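Local coordinates for protein guanine nucleotide exchange factor SRM1 (Saccharomyces cerevisiae, PDB 3OF7) that promotes the exchange of GDP for GTP on the small GTPases GSP1 and GSP2, binds chromatin, and is required for nuclear export of mRNA and ribosomes, at residues 333-347 / 364-378. Numbering follows the deposited sequence.
Sequences DLYSCGRLDMFEVGI and ARAVPLPTKLNNVPK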
loop_
_atom_site.group_PDB
_atom_site.type_symbol
_atom_site.label_atom_id
_atom_site.label_comp_id
_atom_site.label_asym_id
_atom_site.label_seq_id
_atom_site.Cartn_x
_atom_site.Cartn_y
_atom_site.Cartn_z
ATOM N N ASP A 333 -11.851 1.959 14.442
ATOM C CA ASP A 333 -11.651 0.567 14.839
ATOM C C ASP A 333 -10.993 -0.185 13.696
ATOM O O ASP A 333 -11.277 0.081 12.527
ATOM C CB ASP A 333 -12.972 -0.111 15.186
ATOM C CG ASP A 333 -13.627 0.460 16.434
ATOM O OD1 ASP A 333 -12.916 0.879 17.377
ATOM O OD2 ASP A 333 -14.874 0.465 16.474
ATOM N N LEU A 334 -10.141 -1.144 14.042
ATOM C CA LEU A 334 -9.400 -1.896 13.043
ATOM C C LEU A 334 -9.777 -3.373 13.093
ATOM O O LEU A 334 -9.698 -4.016 14.146
ATOM C CB LEU A 334 -7.896 -1.714 13.251
ATOM C CG LEU A 334 -6.945 -2.138 12.132
ATOM C CD1 LEU A 334 -7.159 -1.302 10.868
ATOM C CD2 LEU A 334 -5.507 -2.004 12.621
ATOM N N TYR A 335 -10.196 -3.890 11.945
ATOM C CA TYR A 335 -10.546 -5.300 11.795
ATOM C C TYR A 335 -9.468 -5.975 10.963
ATOM O O TYR A 335 -9.153 -5.513 9.869
ATOM C CB TYR A 335 -11.890 -5.441 11.092
ATOM C CG TYR A 335 -13.043 -4.858 11.872
ATOM C CD1 TYR A 335 -13.860 -5.674 12.657
ATOM C CD2 TYR A 335 -13.317 -3.488 11.826
ATOM C CE1 TYR A 335 -14.924 -5.139 13.383
ATOM C CE2 TYR A 335 -14.380 -2.946 12.545
ATOM C CZ TYR A 335 -15.172 -3.778 13.321
ATOM O OH TYR A 335 -16.217 -3.239 14.027
ATOM N N SER A 336 -8.913 -7.068 11.474
ATOM C CA SER A 336 -7.906 -7.800 10.720
ATOM C C SER A 336 -8.363 -9.216 10.384
ATOM O O SER A 336 -9.209 -9.801 11.084
ATOM C CB SER A 336 -6.587 -7.843 11.483
ATOM O OG SER A 336 -6.686 -8.680 12.618
ATOM N N CYS A 337 -7.808 -9.755 9.304
ATOM C CA CYS A 337 -7.993 -11.162 8.959
ATOM C C CYS A 337 -6.821 -11.671 8.130
ATOM O O CYS A 337 -6.104 -10.886 7.500
ATOM C CB CYS A 337 -9.306 -11.387 8.206
ATOM S SG CYS A 337 -9.521 -10.404 6.724
ATOM N N GLY A 338 -6.650 -12.991 8.130
ATOM C CA GLY A 338 -5.557 -13.635 7.418
ATOM C C GLY A 338 -4.553 -14.308 8.329
ATOM O O GLY A 338 -4.889 -14.810 9.417
ATOM N N ARG A 339 -3.303 -14.283 7.889
ATOM C CA ARG A 339 -2.236 -15.084 8.471
ATOM C C ARG A 339 -1.799 -14.673 9.883
ATOM O O ARG A 339 -1.762 -13.485 10.223
ATOM C CB ARG A 339 -1.041 -15.067 7.520
ATOM C CG ARG A 339 0.003 -16.104 7.836
ATOM C CD ARG A 339 0.942 -16.247 6.655
ATOM N NE ARG A 339 1.928 -17.284 6.931
ATOM C CZ ARG A 339 2.951 -17.588 6.141
ATOM N NH1 ARG A 339 3.148 -16.932 4.998
ATOM N NH2 ARG A 339 3.774 -18.565 6.499
ATOM N N LEU A 340 -1.445 -15.681 10.680
ATOM C CA LEU A 340 -1.053 -15.525 12.079
ATOM C C LEU A 340 0.395 -15.965 12.353
ATOM O O LEU A 340 0.953 -15.658 13.423
ATOM C CB LEU A 340 -2.038 -16.338 12.941
ATOM C CG LEU A 340 -2.215 -16.175 14.450
ATOM C CD1 LEU A 340 -2.541 -14.742 14.825
ATOM C CD2 LEU A 340 -3.336 -17.114 14.895
ATOM N N ASP A 341 1.007 -16.672 11.393
ATOM C CA ASP A 341 2.354 -17.251 11.571
ATOM C C ASP A 341 3.404 -16.220 11.966
ATOM O O ASP A 341 4.307 -16.511 12.762
ATOM C CB ASP A 341 2.826 -17.984 10.300
ATOM C CG ASP A 341 1.928 -19.146 9.917
ATOM O OD1 ASP A 341 1.538 -19.931 10.809
ATOM O OD2 ASP A 341 1.608 -19.282 8.715
ATOM N N MET A 342 3.300 -15.018 11.400
ATOM C CA MET A 342 4.238 -13.938 11.723
ATOM C C MET A 342 3.507 -12.790 12.419
ATOM O O MET A 342 3.921 -11.632 12.330
ATOM C CB MET A 342 4.967 -13.446 10.462
ATOM C CG MET A 342 5.924 -14.488 9.847
ATOM S SD MET A 342 6.556 -14.114 8.185
ATOM C CE MET A 342 5.511 -15.156 7.169
ATOM N N PHE A 343 2.419 -13.139 13.109
ATOM C CA PHE A 343 1.598 -12.182 13.851
ATOM C C PHE A 343 1.025 -11.077 12.964
ATOM O O PHE A 343 0.765 -9.968 13.446
ATOM C CB PHE A 343 2.387 -11.550 15.010
ATOM C CG PHE A 343 2.775 -12.518 16.114
ATOM C CD1 PHE A 343 1.966 -13.611 16.441
ATOM C CD2 PHE A 343 3.933 -12.293 16.854
ATOM C CE1 PHE A 343 2.324 -14.497 17.482
ATOM C CE2 PHE A 343 4.302 -13.164 17.906
ATOM C CZ PHE A 343 3.485 -14.268 18.210
ATOM N N GLU A 344 0.824 -11.378 11.675
ATOM C CA GLU A 344 0.391 -10.364 10.709
ATOM C C GLU A 344 -0.896 -9.682 11.143
ATOM O O GLU A 344 -1.025 -8.463 11.008
ATOM C CB GLU A 344 0.238 -10.950 9.293
ATOM C CG GLU A 344 1.544 -11.440 8.666
ATOM C CD GLU A 344 1.816 -12.932 8.882
ATOM O OE1 GLU A 344 1.465 -13.482 9.957
ATOM O OE2 GLU A 344 2.412 -13.553 7.967
ATOM N N VAL A 345 -1.839 -10.465 11.676
ATOM C CA VAL A 345 -3.159 -9.935 12.046
ATOM C C VAL A 345 -3.178 -9.135 13.365
ATOM O O VAL A 345 -4.145 -8.418 13.638
ATOM C CB VAL A 345 -4.264 -11.028 12.037
ATOM C CG1 VAL A 345 -4.488 -11.512 10.606
ATOM C CG2 VAL A 345 -3.885 -12.192 12.949
ATOM N N GLY A 346 -2.118 -9.258 14.165
ATOM C CA GLY A 346 -1.937 -8.422 15.358
ATOM C C GLY A 346 -2.920 -8.697 16.483
ATOM O O GLY A 346 -3.273 -7.782 17.237
ATOM N N ILE A 347 -3.371 -9.951 16.570
ATOM C CA ILE A 347 -4.265 -10.411 17.642
ATOM C C ILE A 347 -3.445 -11.266 18.627
ATOM O O ILE A 347 -2.747 -12.195 18.207
ATOM C CB ILE A 347 -5.468 -11.223 17.076
ATOM C CG1 ILE A 347 -6.280 -10.373 16.084
ATOM C CG2 ILE A 347 -6.360 -11.750 18.205
ATOM C CD1 ILE A 347 -7.179 -11.167 15.155
ATOM N N ALA A 364 -2.281 -22.648 15.339
ATOM C CA ALA A 364 -3.139 -21.589 14.827
ATOM C C ALA A 364 -2.401 -20.850 13.710
ATOM O O ALA A 364 -1.347 -20.267 13.953
ATOM C CB ALA A 364 -3.511 -20.631 15.958
ATOM N N ARG A 365 -2.945 -20.901 12.492
ATOM C CA ARG A 365 -2.266 -20.341 11.311
ATOM C C ARG A 365 -2.945 -19.097 10.755
ATOM O O ARG A 365 -2.304 -18.313 10.050
ATOM C CB ARG A 365 -2.187 -21.369 10.169
ATOM C CG ARG A 365 -1.577 -22.734 10.506
ATOM C CD ARG A 365 -0.045 -22.766 10.538
ATOM N NE ARG A 365 0.625 -21.989 9.483
ATOM C CZ ARG A 365 0.985 -22.434 8.278
ATOM N NH1 ARG A 365 0.733 -23.678 7.896
ATOM N NH2 ARG A 365 1.597 -21.613 7.433
ATOM N N ALA A 366 -4.242 -18.934 11.034
ATOM C CA ALA A 366 -5.040 -17.880 10.396
ATOM C C ALA A 366 -6.313 -17.485 11.156
ATOM O O ALA A 366 -6.903 -18.294 11.872
ATOM C CB ALA A 366 -5.392 -18.267 8.944
ATOM N N VAL A 367 -6.728 -16.235 10.967
ATOM C CA VAL A 367 -8.009 -15.726 11.479
ATOM C C VAL A 367 -8.798 -15.276 10.252
ATOM O O VAL A 367 -8.548 -14.194 9.713
ATOM C CB VAL A 367 -7.798 -14.555 12.481
ATOM C CG1 VAL A 367 -9.147 -14.014 12.994
ATOM C CG2 VAL A 367 -6.930 -15.004 13.660
ATOM N N PRO A 368 -9.721 -16.125 9.765
ATOM C CA PRO A 368 -10.274 -15.923 8.429
ATOM C C PRO A 368 -11.482 -14.993 8.319
ATOM O O PRO A 368 -11.977 -14.781 7.216
ATOM C CB PRO A 368 -10.669 -17.335 8.012
ATOM C CG PRO A 368 -11.069 -17.976 9.292
ATOM C CD PRO A 368 -10.178 -17.400 10.355
ATOM N N LEU A 369 -11.976 -14.481 9.441
ATOM C CA LEU A 369 -13.036 -13.471 9.416
ATOM C C LEU A 369 -12.490 -12.184 10.012
ATOM O O LEU A 369 -11.688 -12.241 10.941
ATOM C CB LEU A 369 -14.250 -13.918 10.236
ATOM C CG LEU A 369 -14.990 -15.209 9.900
ATOM C CD1 LEU A 369 -16.086 -15.424 10.955
ATOM C CD2 LEU A 369 -15.566 -15.195 8.484
ATOM N N PRO A 370 -12.921 -11.020 9.483
ATOM C CA PRO A 370 -12.484 -9.732 10.023
ATOM C C PRO A 370 -12.770 -9.680 11.516
ATOM O O PRO A 370 -13.902 -9.942 11.934
ATOM C CB PRO A 370 -13.360 -8.720 9.277
ATOM C CG PRO A 370 -13.735 -9.389 8.034
ATOM C CD PRO A 370 -13.828 -10.854 8.333
ATOM N N THR A 371 -11.745 -9.374 12.304
ATOM C CA THR A 371 -11.829 -9.440 13.758
ATOM C C THR A 371 -11.325 -8.123 14.338
ATOM O O THR A 371 -10.212 -7.689 14.040
ATOM C CB THR A 371 -11.023 -10.644 14.308
ATOM O OG1 THR A 371 -11.452 -11.841 13.644
ATOM C CG2 THR A 371 -11.206 -10.808 15.821
ATOM N N LYS A 372 -12.154 -7.484 15.160
ATOM C CA LYS A 372 -11.805 -6.187 15.736
ATOM C C LYS A 372 -10.645 -6.309 16.716
ATOM O O LYS A 372 -10.637 -7.197 17.567
ATOM C CB LYS A 372 -13.022 -5.536 16.419
ATOM C CG LYS A 372 -12.727 -4.159 17.026
ATOM C CD LYS A 372 -13.995 -3.338 17.285
ATOM C CE LYS A 372 -14.560 -3.557 18.680
ATOM N NZ LYS A 372 -15.695 -2.602 18.971
ATOM N N LEU A 373 -9.654 -5.425 16.579
ATOM C CA LEU A 373 -8.533 -5.387 17.505
ATOM C C LEU A 373 -8.930 -4.643 18.773
ATOM O O LEU A 373 -9.590 -3.604 18.714
ATOM C CB LEU A 373 -7.298 -4.731 16.872
ATOM C CG LEU A 373 -6.637 -5.386 15.661
ATOM C CD1 LEU A 373 -5.247 -4.790 15.432
ATOM C CD2 LEU A 373 -6.529 -6.889 15.844
ATOM N N ASN A 374 -8.514 -5.184 19.910
ATOM C CA ASN A 374 -8.825 -4.598 21.206
ATOM C C ASN A 374 -7.571 -4.099 21.886
ATOM O O ASN A 374 -6.461 -4.473 21.497
ATOM C CB ASN A 374 -9.559 -5.617 22.079
ATOM C CG ASN A 374 -10.946 -5.932 21.555
ATOM O OD1 ASN A 374 -11.306 -7.096 21.381
ATOM N ND2 ASN A 374 -11.730 -4.891 21.289
ATOM N N ASN A 375 -7.747 -3.246 22.896
ATOM C CA ASN A 375 -6.620 -2.687 23.643
ATOM C C ASN A 375 -5.635 -1.947 22.729
ATOM O O ASN A 375 -4.413 -2.100 22.838
ATOM C CB ASN A 375 -5.929 -3.775 24.482
ATOM C CG ASN A 375 -6.905 -4.534 25.374
ATOM O OD1 ASN A 375 -6.957 -5.765 25.347
ATOM N ND2 ASN A 375 -7.691 -3.801 26.159
ATOM N N VAL A 376 -6.194 -1.160 21.812
ATOM C CA VAL A 376 -5.417 -0.315 20.907
ATOM C C VAL A 376 -6.052 1.069 20.889
ATOM O O VAL A 376 -7.241 1.205 21.187
ATOM C CB VAL A 376 -5.388 -0.879 19.453
ATOM C CG1 VAL A 376 -4.574 -2.174 19.380
ATOM C CG2 VAL A 376 -6.805 -1.093 18.904
ATOM N N PRO A 377 -5.272 2.105 20.528
ATOM C CA PRO A 377 -5.893 3.399 20.279
ATOM C C PRO A 377 -6.787 3.360 19.040
ATOM O O PRO A 377 -6.731 2.406 18.250
ATOM C CB PRO A 377 -4.692 4.319 20.010
ATOM C CG PRO A 377 -3.608 3.411 19.570
ATOM C CD PRO A 377 -3.810 2.143 20.323
ATOM N N LYS A 378 -7.606 4.396 18.883
ATOM C CA LYS A 378 -8.328 4.629 17.641
ATOM C C LYS A 378 -7.327 5.023 16.559
ATOM O O LYS A 378 -6.421 5.831 16.810
ATOM C CB LYS A 378 -9.380 5.728 17.832
ATOM C CG LYS A 378 -10.445 5.397 18.878
ATOM C CD LYS A 378 -11.506 4.445 18.328
ATOM C CE LYS A 378 -12.485 3.992 19.417
ATOM N NZ LYS A 378 -13.759 3.467 18.839
HETATM O O HOH W 1 -9.651 -1.597 16.745
#
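Arg-365 grips Asp-341 side-on, NE meeting OD1 on its syn lone pair at 2.6 Å and NH2 reaching OD2 at 2.7 Å, with the carboxylate and guanidinium planes 35° apart. Bends at chi2 and chi3 (-80° and -40°) fold the arginine back to this grip. Asp-341 OD2 also accepts a bond from Arg-339 NE on its anti lone pair, and so one carboxylate holds two guanidinium groups together although Arg-339 NH2 and Arg-365 NH2 lie 3.9 Å apart. An alanine here would probably leave Arg-365 NE and NH2 without their acceptor and the two like charges without the carboxylate that bridges them. Apolar packing does the joining on the face of the sheet that carries Ser-336. Leu-373 sends CD2 against Ile-347 CG1 (3.5 Å) and lays CD1 alongside Leu-334 CD2, while Ile-347 CD1 meets the Val-367 methyls tip to tip. Ser-336 OG, buried near Leu-373 CD2, is satisfied by Val-345 O. On the other side of the sheet, the aliphatic chain of Lys-372 crosses Tyr-335, Lys-372 CB lying 3.6 Å from Tyr-335 CE1. Between the strands, paired backbone bonds join Ser-336 to Thr-371 and Gly-338 to Val-367, the register slipping by two in a beta bulge. Antiparallel to 334-337, strand 370-372 completes the four-stranded sheet begun by 315-320 and 324-329, an arrangement characteristic of a blade in the RCC1-type beta-propeller.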